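Local coordinates for CCHC-type domain-containing protein (Trypanosoma brucei brucei, PDB 7C45), which trims guide RNA and probably acts as a metal-dependent 3'-5' exoribonuclease, with zinc knuckles joined to its exonuclease domain, at residues A[19-25]-A[77-83]; A[29-33]-A[86-90]; A[133-137]-A[252-257]; A[138-142]-A[240-245]. All blocks are in the same frame, centred on the assembly; numbering follows the deposited sequence.

How the interactions relate
The four contacts fall into two pairs on opposite sides of the chain's centre, and their chemistry differs with their place. Interactions 1 and 2 are successive sections of one interface, in which helix 22-33 lies beside helix 80-92; it is apolar, partly buried at the 19-25 end and buried at the 29-33 end. Interactions 3 and 4 join the end of helix 124-136 and the loop after it to segments about 100 residues on, through directional polar bonds. Interaction 3 is a surface contact between a helix end and a glycine-rich linker, whereas interaction 4 is partly buried, pairs two loops and also meets RNA. They touch where Trp133 packs on the Val138 carbonyl and Arg245.

Interaction 1. Residues A[19-25]-A[77-83]; sequences VDTHEKL and TLTPDVF
Leu78 presses both its methyl groups against the backbone of the segment 19-25. Its CD2 lies 3.5 Å from Asp20 C, and its CD1 comes within 3.6 Å of Val19 O; a chi1 of -67° sets CG beside the backbone N, bringing both methyls to them. Leu25 divides its two methyls as well: its CD2 packs 3.8 Å from Val82 CG1, and its CD1 lies 4.2 Å from Phe83 CD1. That same Val82 CG1 meets the edge of the His22 ring, 4.0 Å from ND1 and near the ring plane. Further along, Thr77 CG2 touches Asp20 O at 3.7 Å. Two neighbouring parallel strands of the exonuclease sheet, 16-19 and 70-74, each lead on into a helix of this RNase H-like fold, and the contact forms where the chain turns out of them. Val19 is still bonded through its backbone to Leu72 and Asp74. Phe73, on the second strand, touches Leu25 and stacks edge-to-face with Phe83. Both helix starts are N-capped by threonine: Thr21 OG1 accepts from Lys24 N at 3.1 Å, and Thr79 OG1 accepts more weakly from Val82 N. Lys24 NZ reaches back to the syn lone pair of Asp20 OD1, a 2.8 Å salt bridge. His22, with Lys26 and Asp86, is known to bind zinc in this protein, although none is bound here.

Interaction 2. Residues A[29-33]-A[86-90]; sequences VTSLQ and DMQSL
The helical segments that carry Val29 and Leu32 on one side and Met87 and Leu90 on the other run almost parallel, with 10° between their axes and a closest approach of 10.4 Å. Val29 splits its two methyls between successive residues of the facing helix: CG2 rests 3.7 Å from Met87 SD, while CG1 meets Asp86 CB at 4.0 Å, the two side chains crossing at about a right angle. Met87 is bent at both chi2 (-71°) and chi3 (-68°), a curl that carries its sulfur past Val29 and its methyl on to Leu32, where CE lies 4.0 Å from CD1. Leu90 reaches across with a single branch, its CD1 only 3.4 Å from Leu32 CB, closer than carbons usually pack. Phe73 of strand 70-74 touches Leu32 and Met87, and Ile38 of strand 37-44 touches Leu32 and Leu90, seating the pair on the sheet. Asp86, at the exposed margin, belongs with His22 and Lys26 to a zinc site known for this protein but not occupied here. Two parallel helices side by side on one face of a mixed beta-sheet are consistent with an RNase H-like exonuclease whose core sheet is extended by an N-terminal strand and helix.

Interaction 3. Residues A[133-137]-A[252-257]; sequences WKLRS and IGPGGG
Trp133 and Gly253 are joined by a side-chain hydrogen bond: the indole NE1 donates to Gly253 O at 2.9 Å, with the oxygen almost exactly in the ring plane. A backbone bond follows, Gly256 N to Trp133 O at 3.0 Å; since Ser137 N donates to this carbonyl too, one oxygen serves both the helix's own last turn and the incoming chain. Ser137 OG also donates to Gly256 O, on a lone pair in the carbonyl plane, although the modelled 2.5 Å is very short and best read with caution. Two further carbonyls of the final turn are served through water: one molecule bridges Lys134 O and Pro254 O, another Leu135 O and Gly257 O. The polar contacts thus cover the C-terminal end of helix 124-136, in the exonuclease domain, with the linker that runs from helix 245-251 to the first zinc knuckle, whose ligand Cys258 comes directly after Gly257. Packing is close because glycines face the helix. Gly255 CA forms a CH-pi contact over one face of the indole, 3.8 Å from the centroid of its five-membered ring. Gly256 CA makes a CA-H...O contact with Lys134 O at 3.1 Å. The only apolar side-chain pair is at the ring edge, where Ile252 CG2 lies 4.2 Å from Trp133 CD1. Arg136 bonds to Gln132 and, through NH1, to Gly265 O within the first knuckle, and packs on an RNA sugar.

Interaction 4. Residues A[138-142]-A[240-245]; sequences VNRRS and PAEVNR. With nucleotides of chain B.
Asn139 sets one nitrogen between two acceptors: its ND2 donates to Val243 O at 2.8 Å and to Glu242 OE1 at 2.9 Å, the carboxylate being met on its anti side and steadied by an OE2 bond to Thr239 OG1. The crowded chi1 of 74° brings the amide there, and the guanidinium of Arg245 lays a face across it, with ND2 3.7 Å from its plane. Around a single beta bridge between Arg140 and Glu242, Val243 N donates to Asn139 O and Arg141 N to Ala241 O. Arg141 extends over the same loop, its NE bonded to Glu242 O at 2.8 Å and one guanidinium face against Val243 CG2; NH2 forms a salt bridge with Asp237 and NH1 a hydrogen bond with Gln125. On the RNA side, Arg140 spreads its guanidinium over the base of U6 of chain B, whose C5 lies 3.3 Å from the guanidinium plane, and Pro240 CB touches the base of U8 of chain B. Ser142 OG accepts from N3 of U6 of chain B at 2.7 Å, in a nearly straight bond (165°). That hydroxyl thus reads the base edge, but since it could also donate, the bond alone need not exclude cytosine.

Interaction 1. Residues A[19-25]-A[77-83]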
loop_
_atom_site.group_PDB
_atom_site.type_symbol
_atom_site.label_atom_id
_atom_site.label_comp_id
_atom_site.label_asym_id
_atom_site.label_seq_id
_atom_site.Cartn_x
_atom_site.Cartn_y
_atom_site.Cartn_z
ATOM N N VAL A 19 12.786 3.695 -16.306
ATOM C CA VAL A 19 12.348 4.751 -17.207
ATOM C C VAL A 19 13.198 5.975 -16.884
ATOM O O VAL A 19 12.924 6.706 -15.928
ATOM C CB VAL A 19 10.842 5.025 -17.079
ATOM C CG1 VAL A 19 10.417 6.180 -17.979
ATOM C CG2 VAL A 19 10.064 3.747 -17.450
ATOM N N ASP A 20 14.258 6.193 -17.671
ATOM C CA ASP A 20 15.222 7.223 -17.317
ATOM C C ASP A 20 15.636 8.089 -18.501
ATOM O O ASP A 20 16.572 8.879 -18.370
ATOM C CB ASP A 20 16.445 6.597 -16.654
ATOM C CG ASP A 20 17.139 5.570 -17.522
ATOM O OD1 ASP A 20 16.622 5.189 -18.600
ATOM O OD2 ASP A 20 18.203 5.117 -17.084
ATOM N N THR A 21 14.945 7.975 -19.635
ATOM C CA THR A 21 15.112 8.885 -20.750
ATOM C C THR A 21 13.746 9.383 -21.198
ATOM O O THR A 21 12.704 8.786 -20.917
ATOM C CB THR A 21 15.824 8.225 -21.940
ATOM O OG1 THR A 21 14.966 7.235 -22.516
ATOM C CG2 THR A 21 17.107 7.544 -21.479
ATOM N N HIS A 22 13.769 10.498 -21.928
ATOM C CA HIS A 22 12.538 11.048 -22.473
ATOM C C HIS A 22 11.847 10.044 -23.393
ATOM O O HIS A 22 10.622 9.893 -23.340
ATOM C CB HIS A 22 12.848 12.358 -23.207
ATOM C CG HIS A 22 11.633 13.087 -23.689
ATOM N ND1 HIS A 22 10.707 13.639 -22.831
ATOM C CD2 HIS A 22 11.193 13.358 -24.941
ATOM C CE1 HIS A 22 9.748 14.216 -23.532
ATOM N NE2 HIS A 22 10.020 14.061 -24.814
ATOM N N GLU A 23 12.614 9.318 -24.210
ATOM C CA GLU A 23 12.000 8.312 -25.076
ATOM C C GLU A 23 11.304 7.235 -24.248
ATOM O O GLU A 23 10.152 6.864 -24.520
ATOM C CB GLU A 23 13.042 7.686 -26.000
ATOM C CG GLU A 23 13.402 8.555 -27.193
ATOM C CD GLU A 23 12.190 8.906 -28.046
ATOM O OE1 GLU A 23 11.356 8.011 -28.294
ATOM O OE2 GLU A 23 12.065 10.080 -28.460
ATOM N N LYS A 24 11.983 6.728 -23.220
ATOM C CA LYS A 24 11.363 5.694 -22.398
ATOM C C LYS A 24 10.124 6.222 -21.685
ATOM O O LYS A 24 9.145 5.490 -21.478
ATOM C CB LYS A 24 12.383 5.156 -21.401
ATOM C CG LYS A 24 13.449 4.239 -22.043
ATOM C CD LYS A 24 14.595 4.059 -21.067
ATOM C CE LYS A 24 15.904 3.634 -21.705
ATOM N NZ LYS A 24 16.871 3.236 -20.644
ATOM N N LEU A 25 10.153 7.492 -21.286
ATOM C CA LEU A 25 9.033 8.096 -20.579
ATOM C C LEU A 25 7.790 8.195 -21.453
ATOM O O LEU A 25 6.673 7.965 -20.981
ATOM C CB LEU A 25 9.440 9.477 -20.079
ATOM C CG LEU A 25 8.368 10.361 -19.431
ATOM C CD1 LEU A 25 7.848 9.754 -18.112
ATOM C CD2 LEU A 25 8.935 11.748 -19.192
ATOM N N THR A 77 16.826 11.409 -12.429
ATOM C CA THR A 77 17.536 11.580 -13.692
ATOM C C THR A 77 16.702 12.379 -14.695
ATOM O O THR A 77 17.211 13.296 -15.330
ATOM C CB THR A 77 17.918 10.213 -14.257
ATOM O OG1 THR A 77 18.848 9.568 -13.373
ATOM C CG2 THR A 77 18.562 10.382 -15.619
ATOM N N LEU A 78 15.415 12.043 -14.847
ATOM C CA LEU A 78 14.549 12.754 -15.785
ATOM C C LEU A 78 14.406 14.235 -15.436
ATOM O O LEU A 78 14.263 15.076 -16.331
ATOM C CB LEU A 78 13.165 12.110 -15.795
ATOM C CG LEU A 78 13.072 10.693 -16.355
ATOM C CD1 LEU A 78 11.689 10.119 -16.040
ATOM C CD2 LEU A 78 13.329 10.698 -17.864
ATOM N N THR A 79 14.387 14.545 -14.139
ATOM C CA THR A 79 13.973 15.747 -13.413
ATOM C C THR A 79 12.467 15.752 -13.258
ATOM O O THR A 79 11.745 15.318 -14.165
ATOM C CB THR A 79 14.389 17.083 -14.054
ATOM O OG1 THR A 79 13.664 17.307 -15.271
ATOM C CG2 THR A 79 15.899 17.146 -14.262
ATOM N N PRO A 80 11.972 16.245 -12.117
ATOM C CA PRO A 80 10.533 16.442 -11.958
ATOM C C PRO A 80 9.871 17.161 -13.128
ATOM O O PRO A 80 8.798 16.742 -13.571
ATOM C CB PRO A 80 10.471 17.246 -10.651
ATOM C CG PRO A 80 11.594 16.677 -9.839
ATOM C CD PRO A 80 12.695 16.421 -10.840
ATOM N N ASP A 81 10.475 18.232 -13.637
ATOM C CA ASP A 81 9.839 18.979 -14.711
ATOM C C ASP A 81 9.539 18.079 -15.895
ATOM O O ASP A 81 8.435 18.121 -16.444
ATOM C CB ASP A 81 10.713 20.161 -15.142
ATOM C CG ASP A 81 10.045 21.034 -16.196
ATOM O OD1 ASP A 81 8.903 21.474 -15.988
ATOM O OD2 ASP A 81 10.646 21.231 -17.257
ATOM N N VAL A 82 10.494 17.243 -16.285
ATOM C CA VAL A 82 10.266 16.380 -17.441
ATOM C C VAL A 82 9.235 15.305 -17.102
ATOM O O VAL A 82 8.282 15.065 -17.858
ATOM C CB VAL A 82 11.591 15.767 -17.927
ATOM C CG1 VAL A 82 11.317 14.671 -18.967
ATOM C CG2 VAL A 82 12.473 16.838 -18.547
ATOM N N PHE A 83 9.399 14.670 -15.943
ATOM C CA PHE A 83 8.522 13.562 -15.558
ATOM C C PHE A 83 7.054 13.983 -15.461
ATOM O O PHE A 83 6.163 13.262 -15.930
ATOM C CB PHE A 83 9.006 12.973 -14.231
ATOM C CG PHE A 83 8.012 12.068 -13.560
ATOM C CD1 PHE A 83 7.847 10.765 -13.990
ATOM C CD2 PHE A 83 7.247 12.511 -12.488
ATOM C CE1 PHE A 83 6.923 9.919 -13.378
ATOM C CE2 PHE A 83 6.344 11.669 -11.865
ATOM C CZ PHE A 83 6.180 10.367 -12.319
#

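Interaction 2. Residues A[29-33]-A[86-90]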
loop_
_atom_site.group_PDB
_atom_site.type_symbol
_atom_site.label_atom_id
_atom_site.label_comp_id
_atom_site.label_asym_id
_atom_site.label_seq_id
_atom_site.Cartn_x
_atom_site.Cartn_y
_atom_site.Cartn_z
ATOM N N VAL A 29 4.232 6.419 -20.423
ATOM C CA VAL A 29 3.007 7.204 -20.318
ATOM C C VAL A 29 1.917 6.647 -21.232
ATOM O O VAL A 29 0.767 6.481 -20.816
ATOM C CB VAL A 29 3.298 8.680 -20.636
ATOM C CG1 VAL A 29 2.024 9.430 -20.843
ATOM C CG2 VAL A 29 4.110 9.298 -19.493
ATOM N N THR A 30 2.256 6.377 -22.496
ATOM C CA THR A 30 1.252 5.795 -23.392
ATOM C C THR A 30 0.686 4.485 -22.830
ATOM O O THR A 30 -0.519 4.241 -22.917
ATOM C CB THR A 30 1.834 5.576 -24.784
ATOM O OG1 THR A 30 2.336 6.806 -25.292
ATOM C CG2 THR A 30 0.761 5.065 -25.723
ATOM N N SER A 31 1.525 3.636 -22.237
ATOM C CA SER A 31 1.011 2.400 -21.640
ATOM C C SER A 31 0.048 2.692 -20.500
ATOM O O SER A 31 -1.080 2.185 -20.468
ATOM C CB SER A 31 2.160 1.546 -21.134
ATOM O OG SER A 31 1.665 0.422 -20.431
ATOM N N LEU A 32 0.475 3.522 -19.551
ATOM C CA LEU A 32 -0.372 3.797 -18.401
ATOM C C LEU A 32 -1.652 4.507 -18.804
ATOM O O LEU A 32 -2.668 4.380 -18.117
ATOM C CB LEU A 32 0.391 4.636 -17.378
ATOM C CG LEU A 32 1.602 4.000 -16.755
ATOM C CD1 LEU A 32 2.384 5.070 -15.988
ATOM C CD2 LEU A 32 1.205 2.840 -15.847
ATOM N N GLN A 33 -1.626 5.244 -19.921
ATOM C CA GLN A 33 -2.829 5.919 -20.400
ATOM C C GLN A 33 -3.963 4.958 -20.714
ATOM O O GLN A 33 -5.133 5.357 -20.685
ATOM C CB GLN A 33 -2.513 6.741 -21.642
ATOM C CG GLN A 33 -1.959 8.078 -21.288
ATOM C CD GLN A 33 -1.583 8.890 -22.491
ATOM O OE1 GLN A 33 -1.377 8.366 -23.578
ATOM N NE2 GLN A 33 -1.469 10.193 -22.294
ATOM N N ASP A 86 3.563 14.992 -18.898
ATOM C CA ASP A 86 2.350 14.251 -19.225
ATOM C C ASP A 86 1.827 13.399 -18.072
ATOM O O ASP A 86 0.617 13.125 -18.023
ATOM C CB ASP A 86 2.576 13.362 -20.461
ATOM C CG ASP A 86 2.570 14.157 -21.768
ATOM O OD1 ASP A 86 2.210 15.357 -21.749
ATOM O OD2 ASP A 86 2.913 13.570 -22.814
ATOM N N MET A 87 2.678 13.007 -17.122
ATOM C CA MET A 87 2.172 12.173 -16.031
ATOM C C MET A 87 1.123 12.897 -15.195
ATOM O O MET A 87 0.248 12.248 -14.612
ATOM C CB MET A 87 3.321 11.693 -15.139
ATOM C CG MET A 87 4.180 10.612 -15.753
ATOM S SD MET A 87 3.321 9.018 -15.875
ATOM C CE MET A 87 3.183 8.575 -14.150
ATOM N N GLN A 88 1.185 14.231 -15.112
ATOM C CA GLN A 88 0.239 14.944 -14.250
ATOM C C GLN A 88 -1.198 14.737 -14.712
ATOM O O GLN A 88 -2.117 14.649 -13.896
ATOM C CB GLN A 88 0.578 16.435 -14.192
ATOM C CG GLN A 88 0.505 17.158 -15.516
ATOM C CD GLN A 88 0.976 18.593 -15.413
ATOM O OE1 GLN A 88 0.723 19.268 -14.412
ATOM N NE2 GLN A 88 1.676 19.067 -16.446
ATOM N N SER A 89 -1.410 14.643 -16.023
ATOM C CA SER A 89 -2.767 14.476 -16.519
ATOM C C SER A 89 -3.329 13.113 -16.133
ATOM O O SER A 89 -4.493 12.988 -15.754
ATOM C CB SER A 89 -2.773 14.659 -18.033
ATOM O OG SER A 89 -4.042 14.380 -18.553
ATOM N N LEU A 90 -2.512 12.085 -16.234
ATOM C CA LEU A 90 -2.928 10.759 -15.831
ATOM C C LEU A 90 -3.168 10.696 -14.322
ATOM O O LEU A 90 -4.141 10.085 -13.859
ATOM C CB LEU A 90 -1.843 9.800 -16.287
ATOM C CG LEU A 90 -1.774 8.305 -16.169
ATOM C CD1 LEU A 90 -0.617 7.915 -17.042
ATOM C CD2 LEU A 90 -1.487 7.963 -14.746
#

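Interaction 3. Residues A[133-137]-A[252-257]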
loop_
_atom_site.group_PDB
_atom_site.type_symbol
_atom_site.label_atom_id
_atom_site.label_comp_id
_atom_site.label_asym_id
_atom_site.label_seq_id
_atom_site.Cartn_x
_atom_site.Cartn_y
_atom_site.Cartn_z
ATOM N N TRP A 133 -11.856 -2.376 11.125
ATOM C CA TRP A 133 -12.729 -1.479 11.863
ATOM C C TRP A 133 -14.163 -1.992 11.864
ATOM O O TRP A 133 -14.802 -2.059 12.919
ATOM C CB TRP A 133 -12.668 -0.075 11.258
ATOM C CG TRP A 133 -13.660 0.856 11.859
ATOM C CD1 TRP A 133 -14.853 1.270 11.327
ATOM C CD2 TRP A 133 -13.569 1.442 13.149
ATOM N NE1 TRP A 133 -15.489 2.112 12.208
ATOM C CE2 TRP A 133 -14.726 2.229 13.329
ATOM C CE3 TRP A 133 -12.617 1.393 14.155
ATOM C CZ2 TRP A 133 -14.945 2.954 14.492
ATOM C CZ3 TRP A 133 -12.834 2.115 15.293
ATOM C CH2 TRP A 133 -13.995 2.874 15.464
ATOM N N LYS A 134 -14.701 -2.319 10.683
ATOM C CA LYS A 134 -16.083 -2.781 10.598
ATOM C C LYS A 134 -16.301 -4.057 11.408
ATOM O O LYS A 134 -17.343 -4.223 12.047
ATOM C CB LYS A 134 -16.481 -3.020 9.141
ATOM C CG LYS A 134 -17.866 -3.584 8.970
ATOM C CD LYS A 134 -18.316 -3.489 7.540
ATOM C CE LYS A 134 -19.751 -3.954 7.399
ATOM N NZ LYS A 134 -20.630 -2.879 7.926
ATOM N N LEU A 135 -15.336 -4.971 11.384
ATOM C CA LEU A 135 -15.493 -6.241 12.078
ATOM C C LEU A 135 -15.119 -6.171 13.558
ATOM O O LEU A 135 -15.686 -6.913 14.355
ATOM C CB LEU A 135 -14.641 -7.325 11.416
ATOM C CG LEU A 135 -14.967 -7.641 9.963
ATOM C CD1 LEU A 135 -13.985 -8.621 9.371
ATOM C CD2 LEU A 135 -16.379 -8.149 9.842
ATOM N N ARG A 136 -14.152 -5.330 13.941
ATOM C CA ARG A 136 -13.550 -5.433 15.268
ATOM C C ARG A 136 -13.296 -4.102 15.970
ATOM O O ARG A 136 -12.815 -4.119 17.111
ATOM C CB ARG A 136 -12.214 -6.186 15.193
ATOM C CG ARG A 136 -12.252 -7.512 14.497
ATOM C CD ARG A 136 -10.893 -7.822 13.934
ATOM N NE ARG A 136 -9.864 -7.606 14.924
ATOM C CZ ARG A 136 -8.560 -7.610 14.666
ATOM N NH1 ARG A 136 -7.696 -7.420 15.652
ATOM N NH2 ARG A 136 -8.111 -7.782 13.430
ATOM N N SER A 137 -13.610 -2.966 15.351
ATOM C CA SER A 137 -13.300 -1.642 15.909
ATOM C C SER A 137 -11.794 -1.457 16.093
ATOM O O SER A 137 -11.346 -0.775 17.017
ATOM C CB SER A 137 -14.031 -1.389 17.233
ATOM O OG SER A 137 -15.431 -1.437 17.063
ATOM N N ILE A 252 -16.951 4.789 6.918
ATOM C CA ILE A 252 -17.223 3.363 6.961
ATOM C C ILE A 252 -18.458 3.055 7.801
ATOM O O ILE A 252 -19.243 2.171 7.455
ATOM C CB ILE A 252 -15.987 2.601 7.491
ATOM C CG1 ILE A 252 -14.708 3.011 6.732
ATOM C CG2 ILE A 252 -16.194 1.113 7.356
ATOM C CD1 ILE A 252 -14.790 2.791 5.236
ATOM N N GLY A 253 -18.643 3.761 8.912
ATOM C CA GLY A 253 -19.741 3.471 9.810
ATOM C C GLY A 253 -19.237 3.041 11.171
ATOM O O GLY A 253 -18.045 3.152 11.482
ATOM N N PRO A 254 -20.143 2.534 12.008
ATOM C CA PRO A 254 -19.760 2.147 13.368
ATOM C C PRO A 254 -18.836 0.952 13.350
ATOM O O PRO A 254 -18.920 0.090 12.478
ATOM C CB PRO A 254 -21.100 1.787 14.021
ATOM C CG PRO A 254 -21.911 1.316 12.893
ATOM C CD PRO A 254 -21.550 2.208 11.733
ATOM N N GLY A 255 -17.939 0.917 14.328
ATOM C CA GLY A 255 -17.030 -0.187 14.447
ATOM C C GLY A 255 -17.702 -1.402 15.059
ATOM O O GLY A 255 -18.662 -1.302 15.823
ATOM N N GLY A 256 -17.177 -2.571 14.710
ATOM C CA GLY A 256 -17.767 -3.823 15.126
ATOM C C GLY A 256 -17.144 -4.386 16.386
ATOM O O GLY A 256 -16.278 -3.791 17.021
ATOM N N GLY A 257 -17.642 -5.552 16.774
ATOM C CA GLY A 257 -17.091 -6.271 17.894
ATOM C C GLY A 257 -17.527 -7.725 17.872
ATOM O O GLY A 257 -18.183 -8.189 16.936
HETATM O O HOH W 1 -19.430 -2.478 12.275
HETATM O O HOH W 2 -17.766 -8.764 14.112
#

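Interaction 4. Residues A[138-142]-A[240-245]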
loop_
_atom_site.group_PDB
_atom_site.type_symbol
_atom_site.label_atom_id
_atom_site.label_comp_id
_atom_site.label_asym_id
_atom_site.label_seq_id
_atom_site.Cartn_x
_atom_site.Cartn_y
_atom_site.Cartn_z
ATOM N N VAL A 138 -11.022 -2.067 15.204
ATOM C CA VAL A 138 -9.577 -1.929 15.162
ATOM C C VAL A 138 -9.247 -0.901 14.083
ATOM O O VAL A 138 -9.727 -1.019 12.947
ATOM C CB VAL A 138 -8.910 -3.280 14.870
ATOM C CG1 VAL A 138 -7.473 -3.092 14.399
ATOM C CG2 VAL A 138 -8.971 -4.185 16.113
ATOM N N ASN A 139 -8.446 0.115 14.445
ATOM C CA ASN A 139 -8.024 1.157 13.508
ATOM C C ASN A 139 -6.522 1.134 13.218
ATOM O O ASN A 139 -5.988 2.107 12.694
ATOM C CB ASN A 139 -8.431 2.545 14.006
ATOM C CG ASN A 139 -7.576 3.030 15.161
ATOM O OD1 ASN A 139 -7.091 2.229 15.967
ATOM N ND2 ASN A 139 -7.378 4.348 15.239
ATOM N N ARG A 140 -5.849 0.040 13.521
ATOM C CA ARG A 140 -4.424 -0.099 13.246
ATOM C C ARG A 140 -4.125 -0.106 11.745
ATOM O O ARG A 140 -4.829 -0.731 10.957
ATOM C CB ARG A 140 -3.932 -1.395 13.877
ATOM C CG ARG A 140 -2.489 -1.752 13.663
ATOM C CD ARG A 140 -2.177 -3.001 14.462
ATOM N NE ARG A 140 -0.747 -3.227 14.611
ATOM C CZ ARG A 140 -0.219 -4.045 15.513
ATOM N NH1 ARG A 140 1.094 -4.200 15.586
ATOM N NH2 ARG A 140 -1.013 -4.706 16.347
ATOM N N ARG A 141 -3.043 0.564 11.366
ATOM C CA ARG A 141 -2.451 0.412 10.042
ATOM C C ARG A 141 -1.431 -0.716 10.088
ATOM O O ARG A 141 -0.444 -0.641 10.829
ATOM C CB ARG A 141 -1.771 1.701 9.580
ATOM C CG ARG A 141 -2.696 2.860 9.303
ATOM C CD ARG A 141 -1.861 4.078 8.866
ATOM N NE ARG A 141 -2.678 5.259 8.615
ATOM C CZ ARG A 141 -3.165 5.577 7.420
ATOM N NH1 ARG A 141 -2.892 4.812 6.358
ATOM N NH2 ARG A 141 -3.897 6.657 7.286
ATOM N N SER A 142 -1.650 -1.739 9.285
ATOM C CA SER A 142 -0.721 -2.853 9.215
ATOM C C SER A 142 0.238 -2.665 8.051
ATOM O O SER A 142 -0.090 -2.035 7.047
ATOM C CB SER A 142 -1.471 -4.178 9.092
ATOM O OG SER A 142 -2.179 -4.407 10.294
ATOM N N PRO A 240 1.245 7.576 13.717
ATOM C CA PRO A 240 1.440 7.188 12.317
ATOM C C PRO A 240 0.814 5.855 11.951
ATOM O O PRO A 240 0.347 5.698 10.817
ATOM C CB PRO A 240 2.968 7.151 12.164
ATOM C CG PRO A 240 3.459 8.087 13.223
ATOM C CD PRO A 240 2.522 7.923 14.378
ATOM N N ALA A 241 0.774 4.895 12.872
ATOM C CA ALA A 241 0.311 3.562 12.517
ATOM C C ALA A 241 -1.162 3.354 12.846
ATOM O O ALA A 241 -1.560 2.242 13.195
ATOM C CB ALA A 241 1.179 2.507 13.198
ATOM N N GLU A 242 -1.985 4.397 12.743
ATOM C CA GLU A 242 -3.425 4.201 12.865
ATOM C C GLU A 242 -4.194 5.053 11.852
ATOM O O GLU A 242 -3.649 5.927 11.173
ATOM C CB GLU A 242 -3.921 4.485 14.290
ATOM C CG GLU A 242 -3.728 5.863 14.796
ATOM C CD GLU A 242 -4.056 5.945 16.285
ATOM O OE1 GLU A 242 -5.225 5.721 16.652
ATOM O OE2 GLU A 242 -3.131 6.202 17.082
ATOM N N VAL A 243 -5.479 4.733 11.719
ATOM C CA VAL A 243 -6.416 5.501 10.918
ATOM C C VAL A 243 -7.364 6.181 11.886
ATOM O O VAL A 243 -7.952 5.522 12.750
ATOM C CB VAL A 243 -7.185 4.611 9.922
ATOM C CG1 VAL A 243 -8.278 5.401 9.250
ATOM C CG2 VAL A 243 -6.228 4.016 8.893
ATOM N N ASN A 244 -7.459 7.497 11.767
ATOM C CA ASN A 244 -8.367 8.347 12.520
ATOM C C ASN A 244 -9.727 7.673 12.726
ATOM O O ASN A 244 -10.397 7.327 11.758
ATOM C CB ASN A 244 -8.502 9.653 11.715
ATOM C CG ASN A 244 -9.294 10.682 12.399
ATOM O OD1 ASN A 244 -10.440 10.459 12.717
ATOM N ND2 ASN A 244 -8.691 11.852 12.631
ATOM N N ARG A 245 -10.121 7.433 13.996
ATOM C CA ARG A 245 -11.413 6.781 14.259
ATOM C C ARG A 245 -12.591 7.624 13.797
ATOM O O ARG A 245 -13.592 7.081 13.314
ATOM C CB ARG A 245 -11.579 6.452 15.747
ATOM C CG ARG A 245 -10.580 5.473 16.273
ATOM C CD ARG A 245 -11.002 4.934 17.633
ATOM N NE ARG A 245 -10.029 3.969 18.106
ATOM C CZ ARG A 245 -8.856 4.306 18.632
ATOM N NH1 ARG A 245 -8.010 3.365 19.032
ATOM N NH2 ARG A 245 -8.527 5.583 18.769
ATOM P P U B 6 3.066 -8.831 17.469
ATOM O OP1 U B 6 4.484 -8.873 17.867
ATOM O OP2 U B 6 2.151 -7.873 18.122
ATOM O "O5'" U B 6 2.969 -8.536 15.915
ATOM C "C5'" U B 6 3.657 -9.336 14.969
ATOM C "C4'" U B 6 3.824 -8.590 13.668
ATOM O "O4'" U B 6 2.531 -8.462 13.023
ATOM C "C3'" U B 6 4.373 -7.168 13.790
ATOM O "O3'" U B 6 5.114 -6.881 12.614
ATOM C "C2'" U B 6 3.105 -6.323 13.787
ATOM O "O2'" U B 6 3.262 -4.986 13.366
ATOM C "C1'" U B 6 2.235 -7.097 12.813
ATOM N N1 U B 6 0.801 -6.901 13.022
ATOM C C2 U B 6 0.146 -6.118 12.100
ATOM O O2 U B 6 0.703 -5.595 11.150
ATOM N N3 U B 6 -1.201 -5.979 12.310
ATOM C C4 U B 6 -1.919 -6.515 13.346
ATOM O O4 U B 6 -3.131 -6.282 13.401
ATOM C C5 U B 6 -1.156 -7.300 14.269
ATOM C C6 U B 6 0.155 -7.470 14.096
ATOM P P U B 8 4.659 -0.742 11.658
ATOM O OP1 U B 8 5.368 0.070 12.670
ATOM O OP2 U B 8 3.698 -1.768 12.134
ATOM O "O5'" U B 8 3.995 0.288 10.658
ATOM C "C5'" U B 8 2.777 -0.006 10.006
ATOM C "C4'" U B 8 2.414 1.096 9.056
ATOM O "O4'" U B 8 2.277 2.339 9.783
ATOM C "C3'" U B 8 3.424 1.414 7.968
ATOM O "O3'" U B 8 3.320 0.520 6.879
ATOM C "C2'" U B 8 3.073 2.850 7.608
ATOM O "O2'" U B 8 1.908 2.894 6.787
ATOM C "C1'" U B 8 2.697 3.412 8.979
ATOM N N1 U B 8 3.835 4.055 9.679
ATOM C C2 U B 8 4.142 5.344 9.331
ATOM O O2 U B 8 3.552 5.931 8.448
ATOM N N3 U B 8 5.191 5.896 10.040
ATOM C C4 U B 8 5.888 5.263 11.057
ATOM O O4 U B 8 6.804 5.855 11.636
ATOM C C5 U B 8 5.475 3.931 11.368
ATOM C C6 U B 8 4.472 3.383 10.681
#